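Local coordinates for protein potential RNA-dependent RNA polymerase (Human picobirnavirus, PDB 5I62) that probably catalyses RNA-templated synthesis of RNA from ribonucleoside triphosphates, serving both transcription and replication of the viral double-stranded RNA genome, at residues A[50-54]-A[462-466]; A[133-138]-A[150-154]; A[169-173]-A[207-211]. The contacts are given in a common frame with arbitrary orientation. Residues are numbered along the deposited sequence.

Contact 1. Residues A[50-54]-A[462-466]; sequences EWYKK and EFLDF
Two helical segments, 50-54 of helix 44-55 and 462-466 of helix 460-469, run nearly antiparallel (160°), their axes approaching to 11.1 Å. Trp51 lies level with Phe466 (CA to CA 7.4 Å) and Lys54 with Glu462 (CA to CA 8.3 Å). Trp51, with chi1 t and chi2 -116°, sends its indole between the helices. Glu462 offers this ring its carbonyl carbon C, 3.8 Å from Trp51 CZ3, while its carboxylate leads away. Phe463 (chi1 t) turns its edge to the indole face in a T-shaped pair, the centroids of the Trp51 six-membered ring and the Phe463 ring 5.1 Å apart, planes at 71° and Phe463 CD1 3.6 Å from Trp51 CE2. One turn on, Phe466 (chi1 t) takes Trp51 CB over its face, a CH-pi contact of 4.1 Å from CB to the ring centroid; Glu50 CG touches its edge at CE1 (3.8 Å), and Lys54 NZ comes within 3.6 Å of its CD1. Trp51 NE1 is hydrogen-bonded to Thr419 OG1, and helix 419-427 touches Trp51 and Phe463. No hydrogen bond or salt bridge crosses between the segments, so this aromatic cluster ties an N-terminal helix to one in the C-terminal part, probably the thumb, by apolar ring packing.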
ATOM      1  N   GLU A  50      14.424 -13.805  22.694  1.00 28.72           N
ATOM      2  CA  GLU A  50      15.144 -15.033  22.377  1.00 28.80           C
ATOM      3  C   GLU A  50      15.794 -14.953  21.000  1.00 27.91           C
ATOM      4  O   GLU A  50      16.967 -15.321  20.827  1.00 28.74           O
ATOM      5  CB  GLU A  50      14.192 -16.229  22.464  1.00 32.00           C
ATOM      6  CG  GLU A  50      14.913 -17.556  22.436  1.00 39.49           C
ATOM      7  CD  GLU A  50      15.731 -17.783  23.707  1.00 47.78           C
ATOM      8  OE1 GLU A  50      16.582 -18.699  23.719  1.00 52.08           O
ATOM      9  OE2 GLU A  50      15.518 -17.045  24.698  1.00 45.92           O
ATOM     10  N   TRP A  51      15.051 -14.470  20.004  1.00 22.04           N
ATOM     11  CA  TRP A  51      15.642 -14.323  18.679  1.00 23.78           C
ATOM     12  C   TRP A  51      16.750 -13.272  18.688  1.00 25.09           C
ATOM     13  O   TRP A  51      17.754 -13.414  17.980  1.00 24.38           O
ATOM     14  CB  TRP A  51      14.580 -13.965  17.640  1.00 21.39           C
ATOM     15  CG  TRP A  51      15.210 -13.592  16.325  1.00 21.52           C
ATOM     16  CD1 TRP A  51      15.164 -12.373  15.701  1.00 22.40           C
ATOM     17  CD2 TRP A  51      16.023 -14.431  15.504  1.00 22.97           C
ATOM     18  NE1 TRP A  51      15.896 -12.410  14.532  1.00 22.28           N
ATOM     19  CE2 TRP A  51      16.434 -13.661  14.388  1.00 23.76           C
ATOM     20  CE3 TRP A  51      16.444 -15.761  15.599  1.00 25.92           C
ATOM     21  CZ2 TRP A  51      17.236 -14.179  13.378  1.00 23.28           C
ATOM     22  CZ3 TRP A  51      17.251 -16.274  14.598  1.00 27.50           C
ATOM     23  CH2 TRP A  51      17.638 -15.482  13.498  1.00 24.86           C
ATOM     24  N   TYR A  52      16.590 -12.220  19.499  1.00 26.54           N
ATOM     25  CA  TYR A  52      17.576 -11.142  19.534  1.00 28.30           C
ATOM     26  C   TYR A  52      18.947 -11.651  19.953  1.00 33.66           C
ATOM     27  O   TYR A  52      19.976 -11.146  19.485  1.00 37.61           O
ATOM     28  CB  TYR A  52      17.121 -10.037  20.480  1.00 35.78           C
ATOM     29  CG  TYR A  52      17.766  -8.700  20.187  1.00 39.07           C
ATOM     30  CD1 TYR A  52      19.098  -8.458  20.502  1.00 44.77           C
ATOM     31  CD2 TYR A  52      17.052  -7.700  19.539  1.00 42.05           C
ATOM     32  CE1 TYR A  52      19.698  -7.239  20.206  1.00 48.82           C
ATOM     33  CE2 TYR A  52      17.629  -6.477  19.249  1.00 47.65           C
ATOM     34  CZ  TYR A  52      18.953  -6.251  19.586  1.00 47.45           C
ATOM     35  OH  TYR A  52      19.528  -5.036  19.296  1.00 56.09           O
ATOM     36  N   LYS A  53      18.985 -12.650  20.843  1.00 34.66           N
ATOM     37  CA  LYS A  53      20.263 -13.215  21.264  1.00 34.53           C
ATOM     38  C   LYS A  53      21.091 -13.700  20.085  1.00 34.75           C
ATOM     39  O   LYS A  53      22.322 -13.666  20.143  1.00 37.82           O
ATOM     40  CB  LYS A  53      20.054 -14.373  22.234  1.00 35.41           C
ATOM     41  CG  LYS A  53      19.456 -14.002  23.563  1.00 29.82           C
ATOM     42  CD  LYS A  53      19.320 -15.260  24.414  1.00 36.15           C
ATOM     43  CE  LYS A  53      18.459 -15.023  25.624  1.00 38.48           C
ATOM     44  NZ  LYS A  53      18.242 -16.290  26.374  1.00 49.54           N
ATOM     45  N   LYS A  54      20.439 -14.172  19.022  1.00 31.59           N
ATOM     46  CA  LYS A  54      21.138 -14.642  17.834  1.00 32.14           C
ATOM     47  C   LYS A  54      21.242 -13.571  16.741  1.00 28.67           C
ATOM     48  O   LYS A  54      22.251 -13.519  16.025  1.00 34.65           O
ATOM     49  CB  LYS A  54      20.451 -15.871  17.239  1.00 30.95           C
ATOM     50  CG  LYS A  54      19.372 -16.535  17.895  1.00 46.33           C
ATOM     51  CD  LYS A  54      19.022 -17.852  17.218  1.00 47.91           C
ATOM     52  CE  LYS A  54      17.763 -18.267  17.896  1.00 47.86           C
ATOM     53  NZ  LYS A  54      17.397 -19.482  17.303  1.00 53.45           N
ATOM     54  N   GLU A 462      18.830 -19.633  10.344  1.00 26.12           N
ATOM     55  CA  GLU A 462      18.606 -19.657  11.782  1.00 30.01           C
ATOM     56  C   GLU A 462      17.212 -19.154  12.109  1.00 29.49           C
ATOM     57  O   GLU A 462      16.525 -19.713  12.974  1.00 26.47           O
ATOM     58  CB  GLU A 462      19.653 -18.814  12.503  1.00 27.03           C
ATOM     59  CG  GLU A 462      21.078 -19.358  12.413  1.00 35.74           C
ATOM     60  CD  GLU A 462      21.800 -18.968  11.123  1.00 38.97           C
ATOM     61  OE1 GLU A 462      21.153 -18.465  10.174  1.00 37.41           O
ATOM     62  OE2 GLU A 462      23.032 -19.169  11.056  1.00 51.54           O
ATOM     63  N   PHE A 463      16.774 -18.104  11.412  1.00 24.92           N
ATOM     64  CA  PHE A 463      15.452 -17.559  11.664  1.00 21.38           C
ATOM     65  C   PHE A 463      14.373 -18.593  11.371  1.00 22.29           C
ATOM     66  O   PHE A 463      13.417 -18.733  12.144  1.00 21.21           O
ATOM     67  CB  PHE A 463      15.234 -16.300  10.835  1.00 21.83           C
ATOM     68  CG  PHE A 463      13.948 -15.607  11.149  1.00 20.53           C
ATOM     69  CD1 PHE A 463      13.784 -14.969  12.370  1.00 22.91           C
ATOM     70  CD2 PHE A 463      12.894 -15.617  10.242  1.00 17.67           C
ATOM     71  CE1 PHE A 463      12.600 -14.326  12.681  1.00 21.28           C
ATOM     72  CE2 PHE A 463      11.699 -14.970  10.544  1.00 20.77           C
ATOM     73  CZ  PHE A 463      11.555 -14.324  11.770  1.00 21.70           C
ATOM     74  N   LEU A 464      14.531 -19.351  10.279  1.00 21.59           N
ATOM     75  CA  LEU A 464      13.551 -20.378   9.935  1.00 24.51           C
ATOM     76  C   LEU A 464      13.508 -21.484  10.986  1.00 24.39           C
ATOM     77  O   LEU A 464      12.426 -21.935  11.376  1.00 22.10           O
ATOM     78  CB  LEU A 464      13.866 -20.957   8.563  1.00 23.89           C
ATOM     79  CG  LEU A 464      12.844 -21.964   8.044  1.00 26.76           C
ATOM     80  CD1 LEU A 464      11.455 -21.326   7.920  1.00 24.77           C
ATOM     81  CD2 LEU A 464      13.310 -22.529   6.712  1.00 27.16           C
ATOM     82  N   ASP A 465      14.677 -21.946  11.445  1.00 25.41           N
ATOM     83  CA  ASP A 465      14.705 -22.954  12.499  1.00 26.31           C
ATOM     84  C   ASP A 465      14.048 -22.422  13.765  1.00 26.48           C
ATOM     85  O   ASP A 465      13.321 -23.147  14.452  1.00 27.77           O
ATOM     86  CB  ASP A 465      16.141 -23.391  12.784  1.00 29.70           C
ATOM     87  CG  ASP A 465      16.754 -24.204  11.645  1.00 30.99           C
ATOM     88  OD1 ASP A 465      16.000 -24.831  10.871  1.00 34.17           O
ATOM     89  OD2 ASP A 465      18.000 -24.212  11.523  1.00 37.71           O
ATOM     90  N   PHE A 466      14.276 -21.147  14.079  1.00 21.31           N
ATOM     91  CA  PHE A 466      13.596 -20.529  15.211  1.00 23.93           C
ATOM     92  C   PHE A 466      12.083 -20.530  15.024  1.00 21.91           C
ATOM     93  O   PHE A 466      11.334 -20.794  15.968  1.00 23.39           O
ATOM     94  CB  PHE A 466      14.100 -19.098  15.405  1.00 23.72           C
ATOM     95  CG  PHE A 466      13.502 -18.406  16.597  1.00 25.17           C
ATOM     96  CD1 PHE A 466      13.969 -18.670  17.872  1.00 29.27           C
ATOM     97  CD2 PHE A 466      12.460 -17.504  16.445  1.00 25.75           C
ATOM     98  CE1 PHE A 466      13.427 -18.027  18.973  1.00 28.85           C
ATOM     99  CE2 PHE A 466      11.904 -16.861  17.543  1.00 24.23           C
ATOM    100  CZ  PHE A 466      12.389 -17.123  18.810  1.00 24.72           C
TER

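Contact 2. Residues A[133-138]-A[150-154]; sequences VAVMKK and RKAVV
Two hydrogen bonds join segments 133-138 and 150-154, both accepted by main-chain carbonyls of the first. Arg150, extended beyond chi1 m with chi2 to chi4 all near 180°, donates from NH1 to Lys137 O (2.8 Å, nearly straight at 169°). The amide Lys151 N donates to Lys138 O at 2.9 Å. Here the backbones are close, with Lys138 CA and Arg150 CA 4.7 Å apart; at the other end Val133 CA and Val154 CA are 8.0 Å apart. Residues 133-135 finish a helix, Met136 (phi/psi -66/157) and Lys137 (-65/126) are extended, and 150-154 form a weakly bonded helical turn. Lys138 folds back, chi1 to chi4 m, t, m, m, so that NZ donates to Val133 O (2.9 Å) and Met136 O (3.0 Å) and weakly to Ala134 O (3.2 Å). Farther out, Met136 CE lies over the Arg150 guanidinium face, 3.4 Å from NH1. Lys138 CB meets Arg150 CB (4.0 Å) and Lys151 CB (4.1 Å), Lys138 CD reaches Val154 CG2 (4.1 Å), and Val133 CG1 packs on Val154 CG1 (4.0 Å). The Lys138 ammonium thus binds carbonyls at the C-terminal end of helix 129-135, while Arg150 and Lys151 hold together both ends of the loop leading to helix 150-157; the unit rests on helix 208-228, probably in the fingers of the right-handed polymerase fold.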
ATOM      1  N   VAL A 133     -13.714  -5.708 -15.625  1.00 25.20           N
ATOM      2  CA  VAL A 133     -14.308  -6.537 -14.579  1.00 27.78           C
ATOM      3  C   VAL A 133     -13.725  -7.946 -14.613  1.00 24.84           C
ATOM      4  O   VAL A 133     -13.493  -8.556 -13.566  1.00 23.39           O
ATOM      5  CB  VAL A 133     -15.845  -6.566 -14.715  1.00 30.86           C
ATOM      6  CG1 VAL A 133     -16.454  -7.618 -13.777  1.00 28.02           C
ATOM      7  CG2 VAL A 133     -16.437  -5.196 -14.434  1.00 27.28           C
ATOM      8  N   ALA A 134     -13.483  -8.479 -15.816  1.00 26.98           N
ATOM      9  CA  ALA A 134     -12.993  -9.850 -15.952  1.00 29.26           C
ATOM     10  C   ALA A 134     -11.677 -10.054 -15.213  1.00 34.48           C
ATOM     11  O   ALA A 134     -11.418 -11.136 -14.673  1.00 36.03           O
ATOM     12  CB  ALA A 134     -12.834 -10.211 -17.426  1.00 29.79           C
ATOM     13  N   VAL A 135     -10.835  -9.027 -15.156  1.00 34.55           N
ATOM     14  CA  VAL A 135      -9.535  -9.244 -14.535  1.00 35.03           C
ATOM     15  C   VAL A 135      -9.470  -8.705 -13.104  1.00 34.05           C
ATOM     16  O   VAL A 135      -8.509  -8.998 -12.389  1.00 36.92           O
ATOM     17  CB  VAL A 135      -8.428  -8.653 -15.421  1.00 34.14           C
ATOM     18  CG1 VAL A 135      -8.650  -9.041 -16.877  1.00 39.52           C
ATOM     19  CG2 VAL A 135      -8.421  -7.228 -15.311  1.00 42.21           C
ATOM     20  N   MET A 136     -10.486  -7.955 -12.658  1.00 31.92           N
ATOM     21  CA  MET A 136     -10.538  -7.450 -11.290  1.00 33.83           C
ATOM     22  C   MET A 136     -10.691  -8.576 -10.275  1.00 37.67           C
ATOM     23  O   MET A 136     -11.207  -9.658 -10.577  1.00 34.75           O
ATOM     24  CB  MET A 136     -11.709  -6.476 -11.095  1.00 33.20           C
ATOM     25  CG  MET A 136     -11.571  -5.157 -11.801  1.00 41.79           C
ATOM     26  SD  MET A 136     -13.096  -4.213 -11.625  1.00 27.46           S
ATOM     27  CE  MET A 136     -13.100  -3.729  -9.914  1.00 23.82           C
ATOM     28  N   LYS A 137     -10.276  -8.285  -9.041  1.00 31.34           N
ATOM     29  CA  LYS A 137     -10.672  -9.111  -7.909  1.00 37.75           C
ATOM     30  C   LYS A 137     -12.176  -8.999  -7.707  1.00 38.64           C
ATOM     31  O   LYS A 137     -12.717  -7.897  -7.602  1.00 37.02           O
ATOM     32  CB  LYS A 137      -9.965  -8.661  -6.633  1.00 39.03           C
ATOM     33  CG  LYS A 137      -8.599  -9.263  -6.425  1.00 51.08           C
ATOM     34  CD  LYS A 137      -7.965  -8.785  -5.118  1.00 57.09           C
ATOM     35  CE  LYS A 137      -8.492  -9.587  -3.935  1.00 59.24           C
ATOM     36  NZ  LYS A 137      -7.587  -9.479  -2.762  1.00 64.56           N
ATOM     37  N   LYS A 138     -12.862 -10.138  -7.666  1.00 37.83           N
ATOM     38  CA  LYS A 138     -14.306 -10.110  -7.485  1.00 33.43           C
ATOM     39  C   LYS A 138     -14.715 -10.807  -6.193  1.00 38.25           C
ATOM     40  O   LYS A 138     -15.914 -10.956  -5.916  1.00 33.62           O
ATOM     41  CB  LYS A 138     -14.999 -10.668  -8.728  1.00 36.08           C
ATOM     42  CG  LYS A 138     -14.739  -9.689  -9.887  1.00 37.37           C
ATOM     43  CD  LYS A 138     -15.426 -10.041 -11.183  1.00 36.39           C
ATOM     44  CE  LYS A 138     -14.816 -11.257 -11.825  1.00 34.28           C
ATOM     45  NZ  LYS A 138     -13.383 -11.061 -12.184  1.00 33.94           N
ATOM     46  N   ARG A 150     -18.278  -8.559  -5.015  1.00 25.21           N
ATOM     47  CA  ARG A 150     -18.358  -8.092  -6.394  1.00 24.83           C
ATOM     48  C   ARG A 150     -18.941  -9.154  -7.315  1.00 29.69           C
ATOM     49  O   ARG A 150     -19.777  -8.855  -8.183  1.00 23.05           O
ATOM     50  CB  ARG A 150     -16.968  -7.699  -6.879  1.00 24.13           C
ATOM     51  CG  ARG A 150     -16.498  -6.365  -6.350  1.00 26.07           C
ATOM     52  CD  ARG A 150     -15.021  -6.181  -6.647  1.00 26.70           C
ATOM     53  NE  ARG A 150     -14.574  -4.832  -6.332  1.00 26.98           N
ATOM     54  CZ  ARG A 150     -13.323  -4.403  -6.497  1.00 26.79           C
ATOM     55  NH1 ARG A 150     -12.398  -5.222  -6.966  1.00 25.43           N
ATOM     56  NH2 ARG A 150     -13.006  -3.156  -6.191  1.00 24.00           N
ATOM     57  N   LYS A 151     -18.492 -10.400  -7.144  1.00 28.81           N
ATOM     58  CA  LYS A 151     -18.901 -11.491  -8.017  1.00 29.82           C
ATOM     59  C   LYS A 151     -20.421 -11.578  -8.108  1.00 26.72           C
ATOM     60  O   LYS A 151     -20.980 -11.815  -9.185  1.00 28.26           O
ATOM     61  CB  LYS A 151     -18.296 -12.786  -7.480  1.00 37.74           C
ATOM     62  CG  LYS A 151     -18.356 -13.985  -8.392  1.00 45.74           C
ATOM     63  CD  LYS A 151     -17.743 -15.178  -7.673  1.00 50.98           C
ATOM     64  CE  LYS A 151     -17.106 -16.141  -8.662  1.00 63.09           C
ATOM     65  NZ  LYS A 151     -17.702 -17.507  -8.589  1.00 59.90           N
ATOM     66  N   ALA A 152     -21.102 -11.321  -6.987  1.00 26.44           N
ATOM     67  CA  ALA A 152     -22.545 -11.465  -6.886  1.00 23.40           C
ATOM     68  C   ALA A 152     -23.319 -10.366  -7.607  1.00 27.05           C
ATOM     69  O   ALA A 152     -24.509 -10.545  -7.878  1.00 24.66           O
ATOM     70  CB  ALA A 152     -22.949 -11.482  -5.417  1.00 23.54           C
ATOM     71  N   VAL A 153     -22.702  -9.221  -7.897  1.00 22.69           N
ATOM     72  CA  VAL A 153     -23.457  -8.050  -8.329  1.00 19.39           C
ATOM     73  C   VAL A 153     -22.982  -7.505  -9.672  1.00 21.07           C
ATOM     74  O   VAL A 153     -23.394  -6.416 -10.072  1.00 20.42           O
ATOM     75  CB  VAL A 153     -23.445  -6.954  -7.246  1.00 24.97           C
ATOM     76  CG1 VAL A 153     -24.166  -7.436  -5.984  1.00 22.80           C
ATOM     77  CG2 VAL A 153     -21.975  -6.494  -6.929  1.00 19.64           C
ATOM     78  N   VAL A 154     -22.142  -8.253 -10.389  1.00 20.46           N
ATOM     79  CA  VAL A 154     -21.606  -7.762 -11.661  1.00 22.69           C
ATOM     80  C   VAL A 154     -22.738  -7.385 -12.608  1.00 26.46           C
ATOM     81  O   VAL A 154     -22.737  -6.298 -13.211  1.00 22.12           O
ATOM     82  CB  VAL A 154     -20.675  -8.808 -12.301  1.00 24.40           C
ATOM     83  CG1 VAL A 154     -20.338  -8.412 -13.718  1.00 25.43           C
ATOM     84  CG2 VAL A 154     -19.400  -8.971 -11.483  1.00 26.44           C
TER

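Contact 3. Residues A[169-173]-A[207-211]; sequences CVMRQ and PFAVN
Met171 and Ala209 have the most surface buried where strand 168-173 faces the start of helix 208-228, and they mark the closest backbone approach, 7.1 Å from CA to CA. The 169-173 segment is extended (phi -86 to -130°, psi 107 to 133°), so the alternate residues Cys169, Met171 and Gln173 direct CB toward the helix. Pro207 holds the N-cap position, and Asn211 N to Pro207 O (3.0 Å) closes the first turn. Met171, with chi1 to chi3 m, t, m, places SD 3.5 Å from Pro207 CB, 3.9 Å from Val210 CG2 and 4.2 Å from Ala209 CB, thus filling the space beside the helix start. Gln173 OE1 lies 3.3 Å from Ala209 CB. A water donates to Gln173 OE1 (2.6 Å) and accepts from Ala209 N (2.9 Å), linking the side chain to an amide of the first helical turn where no direct hydrogen bond crosses. Val210 CG2 completes the apolar patch against Cys169 SG (4.1 Å). Probably in the fingers, the strand sits between strands 160-165 and 176-189 of an antiparallel portion of the mixed sheet; Ala209 also touches Val162 on the former, while Phe208 leads away to helix 150-157.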
ATOM      1  N   CYS A 169     -21.871  12.054  -6.068  1.00 17.82           N
ATOM      2  CA  CYS A 169     -21.350  11.114  -7.048  1.00 16.37           C
ATOM      3  C   CYS A 169     -22.538  10.372  -7.654  1.00 17.19           C
ATOM      4  O   CYS A 169     -23.184   9.573  -6.973  1.00 20.22           O
ATOM      5  CB  CYS A 169     -20.367  10.149  -6.395  1.00 17.40           C
ATOM      6  SG  CYS A 169     -19.724   8.859  -7.502  1.00 22.51           S
ATOM      7  N   VAL A 170     -22.843  10.645  -8.915  1.00 17.39           N
ATOM      8  CA  VAL A 170     -23.935   9.950  -9.588  1.00 18.00           C
ATOM      9  C   VAL A 170     -23.407   8.645 -10.163  1.00 18.91           C
ATOM     10  O   VAL A 170     -22.348   8.621 -10.794  1.00 18.27           O
ATOM     11  CB  VAL A 170     -24.554  10.835 -10.679  1.00 20.75           C
ATOM     12  CG1 VAL A 170     -25.607  10.054 -11.469  1.00 19.97           C
ATOM     13  CG2 VAL A 170     -25.148  12.108 -10.059  1.00 21.55           C
ATOM     14  N   MET A 171     -24.131   7.548  -9.929  1.00 16.58           N
ATOM     15  CA  MET A 171     -23.769   6.235 -10.469  1.00 16.70           C
ATOM     16  C   MET A 171     -24.979   5.650 -11.186  1.00 17.03           C
ATOM     17  O   MET A 171     -25.942   5.224 -10.538  1.00 16.99           O
ATOM     18  CB  MET A 171     -23.284   5.299  -9.371  1.00 13.28           C
ATOM     19  CG  MET A 171     -22.194   5.909  -8.492  1.00 14.90           C
ATOM     20  SD  MET A 171     -21.313   4.685  -7.527  1.00 17.88           S
ATOM     21  CE  MET A 171     -22.674   3.840  -6.676  1.00 17.03           C
ATOM     22  N   ARG A 172     -24.933   5.631 -12.515  1.00 15.49           N
ATOM     23  CA  ARG A 172     -25.931   4.917 -13.309  1.00 19.51           C
ATOM     24  C   ARG A 172     -25.434   3.494 -13.529  1.00 21.21           C
ATOM     25  O   ARG A 172     -24.376   3.294 -14.126  1.00 19.92           O
ATOM     26  CB  ARG A 172     -26.183   5.602 -14.654  1.00 19.86           C
ATOM     27  CG  ARG A 172     -27.040   6.841 -14.599  1.00 24.87           C
ATOM     28  CD  ARG A 172     -28.535   6.518 -14.436  1.00 32.81           C
ATOM     29  NE  ARG A 172     -29.088   5.656 -15.484  1.00 31.14           N
ATOM     30  CZ  ARG A 172     -30.340   5.194 -15.487  1.00 29.71           C
ATOM     31  NH1 ARG A 172     -31.175   5.514 -14.497  1.00 29.24           N
ATOM     32  NH2 ARG A 172     -30.762   4.416 -16.479  1.00 32.18           N
ATOM     33  N   GLN A 173     -26.186   2.509 -13.051  1.00 15.97           N
ATOM     34  CA  GLN A 173     -25.762   1.113 -13.099  1.00 18.84           C
ATOM     35  C   GLN A 173     -26.891   0.295 -13.698  1.00 19.87           C
ATOM     36  O   GLN A 173     -27.926   0.124 -13.049  1.00 16.15           O
ATOM     37  CB  GLN A 173     -25.412   0.581 -11.707  1.00 18.77           C
ATOM     38  CG  GLN A 173     -24.359   1.385 -10.982  1.00 18.26           C
ATOM     39  CD  GLN A 173     -24.049   0.844  -9.599  1.00 22.06           C
ATOM     40  OE1 GLN A 173     -23.196   1.391  -8.906  1.00 16.53           O
ATOM     41  NE2 GLN A 173     -24.738  -0.254  -9.192  1.00 16.21           N
ATOM     42  N   PRO A 207     -17.232   2.395  -4.245  1.00 17.28           N
ATOM     43  CA  PRO A 207     -18.253   1.671  -5.010  1.00 17.07           C
ATOM     44  C   PRO A 207     -17.624   0.904  -6.158  1.00 18.00           C
ATOM     45  O   PRO A 207     -16.732   1.405  -6.847  1.00 16.17           O
ATOM     46  CB  PRO A 207     -19.176   2.784  -5.532  1.00 13.46           C
ATOM     47  CG  PRO A 207     -18.928   3.955  -4.633  1.00 17.74           C
ATOM     48  CD  PRO A 207     -17.456   3.854  -4.274  1.00 13.63           C
ATOM     49  N   PHE A 208     -18.113  -0.319  -6.353  1.00 14.39           N
ATOM     50  CA  PHE A 208     -17.703  -1.166  -7.468  1.00 16.44           C
ATOM     51  C   PHE A 208     -17.741  -0.398  -8.793  1.00 15.43           C
ATOM     52  O   PHE A 208     -16.791  -0.456  -9.580  1.00 16.26           O
ATOM     53  CB  PHE A 208     -18.638  -2.395  -7.502  1.00 16.45           C
ATOM     54  CG  PHE A 208     -18.163  -3.548  -8.368  1.00 17.43           C
ATOM     55  CD1 PHE A 208     -16.855  -3.648  -8.807  1.00 19.35           C
ATOM     56  CD2 PHE A 208     -19.069  -4.560  -8.738  1.00 18.19           C
ATOM     57  CE1 PHE A 208     -16.447  -4.719  -9.593  1.00 18.75           C
ATOM     58  CE2 PHE A 208     -18.664  -5.620  -9.530  1.00 19.50           C
ATOM     59  CZ  PHE A 208     -17.351  -5.702  -9.964  1.00 19.67           C
ATOM     60  N   ALA A 209     -18.834   0.335  -9.052  1.00 15.52           N
ATOM     61  CA  ALA A 209     -18.968   1.056 -10.319  1.00 16.69           C
ATOM     62  C   ALA A 209     -17.842   2.075 -10.512  1.00 17.09           C
ATOM     63  O   ALA A 209     -17.305   2.218 -11.622  1.00 14.71           O
ATOM     64  CB  ALA A 209     -20.333   1.749 -10.405  1.00 14.25           C
ATOM     65  N   VAL A 210     -17.476   2.801  -9.455  1.00 13.53           N
ATOM     66  CA  VAL A 210     -16.372   3.756  -9.573  1.00 14.88           C
ATOM     67  C   VAL A 210     -15.067   3.022  -9.849  1.00 15.80           C
ATOM     68  O   VAL A 210     -14.302   3.408 -10.740  1.00 16.03           O
ATOM     69  CB  VAL A 210     -16.258   4.644  -8.315  1.00 14.94           C
ATOM     70  CG1 VAL A 210     -15.030   5.606  -8.436  1.00 14.16           C
ATOM     71  CG2 VAL A 210     -17.528   5.449  -8.093  1.00 12.23           C
ATOM     72  N   ASN A 211     -14.790   1.956  -9.089  1.00 16.41           N
ATOM     73  CA  ASN A 211     -13.549   1.209  -9.282  1.00 15.63           C
ATOM     74  C   ASN A 211     -13.455   0.624 -10.694  1.00 19.17           C
ATOM     75  O   ASN A 211     -12.382   0.636 -11.303  1.00 16.71           O
ATOM     76  CB  ASN A 211     -13.423   0.104  -8.233  1.00 18.92           C
ATOM     77  CG  ASN A 211     -12.822   0.592  -6.926  1.00 21.08           C
ATOM     78  OD1 ASN A 211     -12.137   1.626  -6.874  1.00 24.56           O
ATOM     79  ND2 ASN A 211     -13.068  -0.146  -5.872  1.00 20.22           N
TER
HETATM   80  O   HOH W   1     -21.282   0.313  -7.445  1.00 13.69           O

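In the fold
Contacts 2 and 3 are neighbours on the same side of the chain's centre, their centres 14 Å apart: helix 208-228 of contact 3 touches both segments of contact 2 through Phe208, which meets Met136, Arg150 and Val153. They follow one another along the chain, nested inside the long loop closed by contact 1, whose centre lies 43 Å from contact 2 and 50 Å from contact 3. Both come before the first strand of the sheet 257-261, 355-357, 360-363 and 390-392, probably the palm, and probably belong to the fingers. Contact 1 joins an N-terminal helix to one beyond that sheet, probably in the thumb, as in right-handed polymerases.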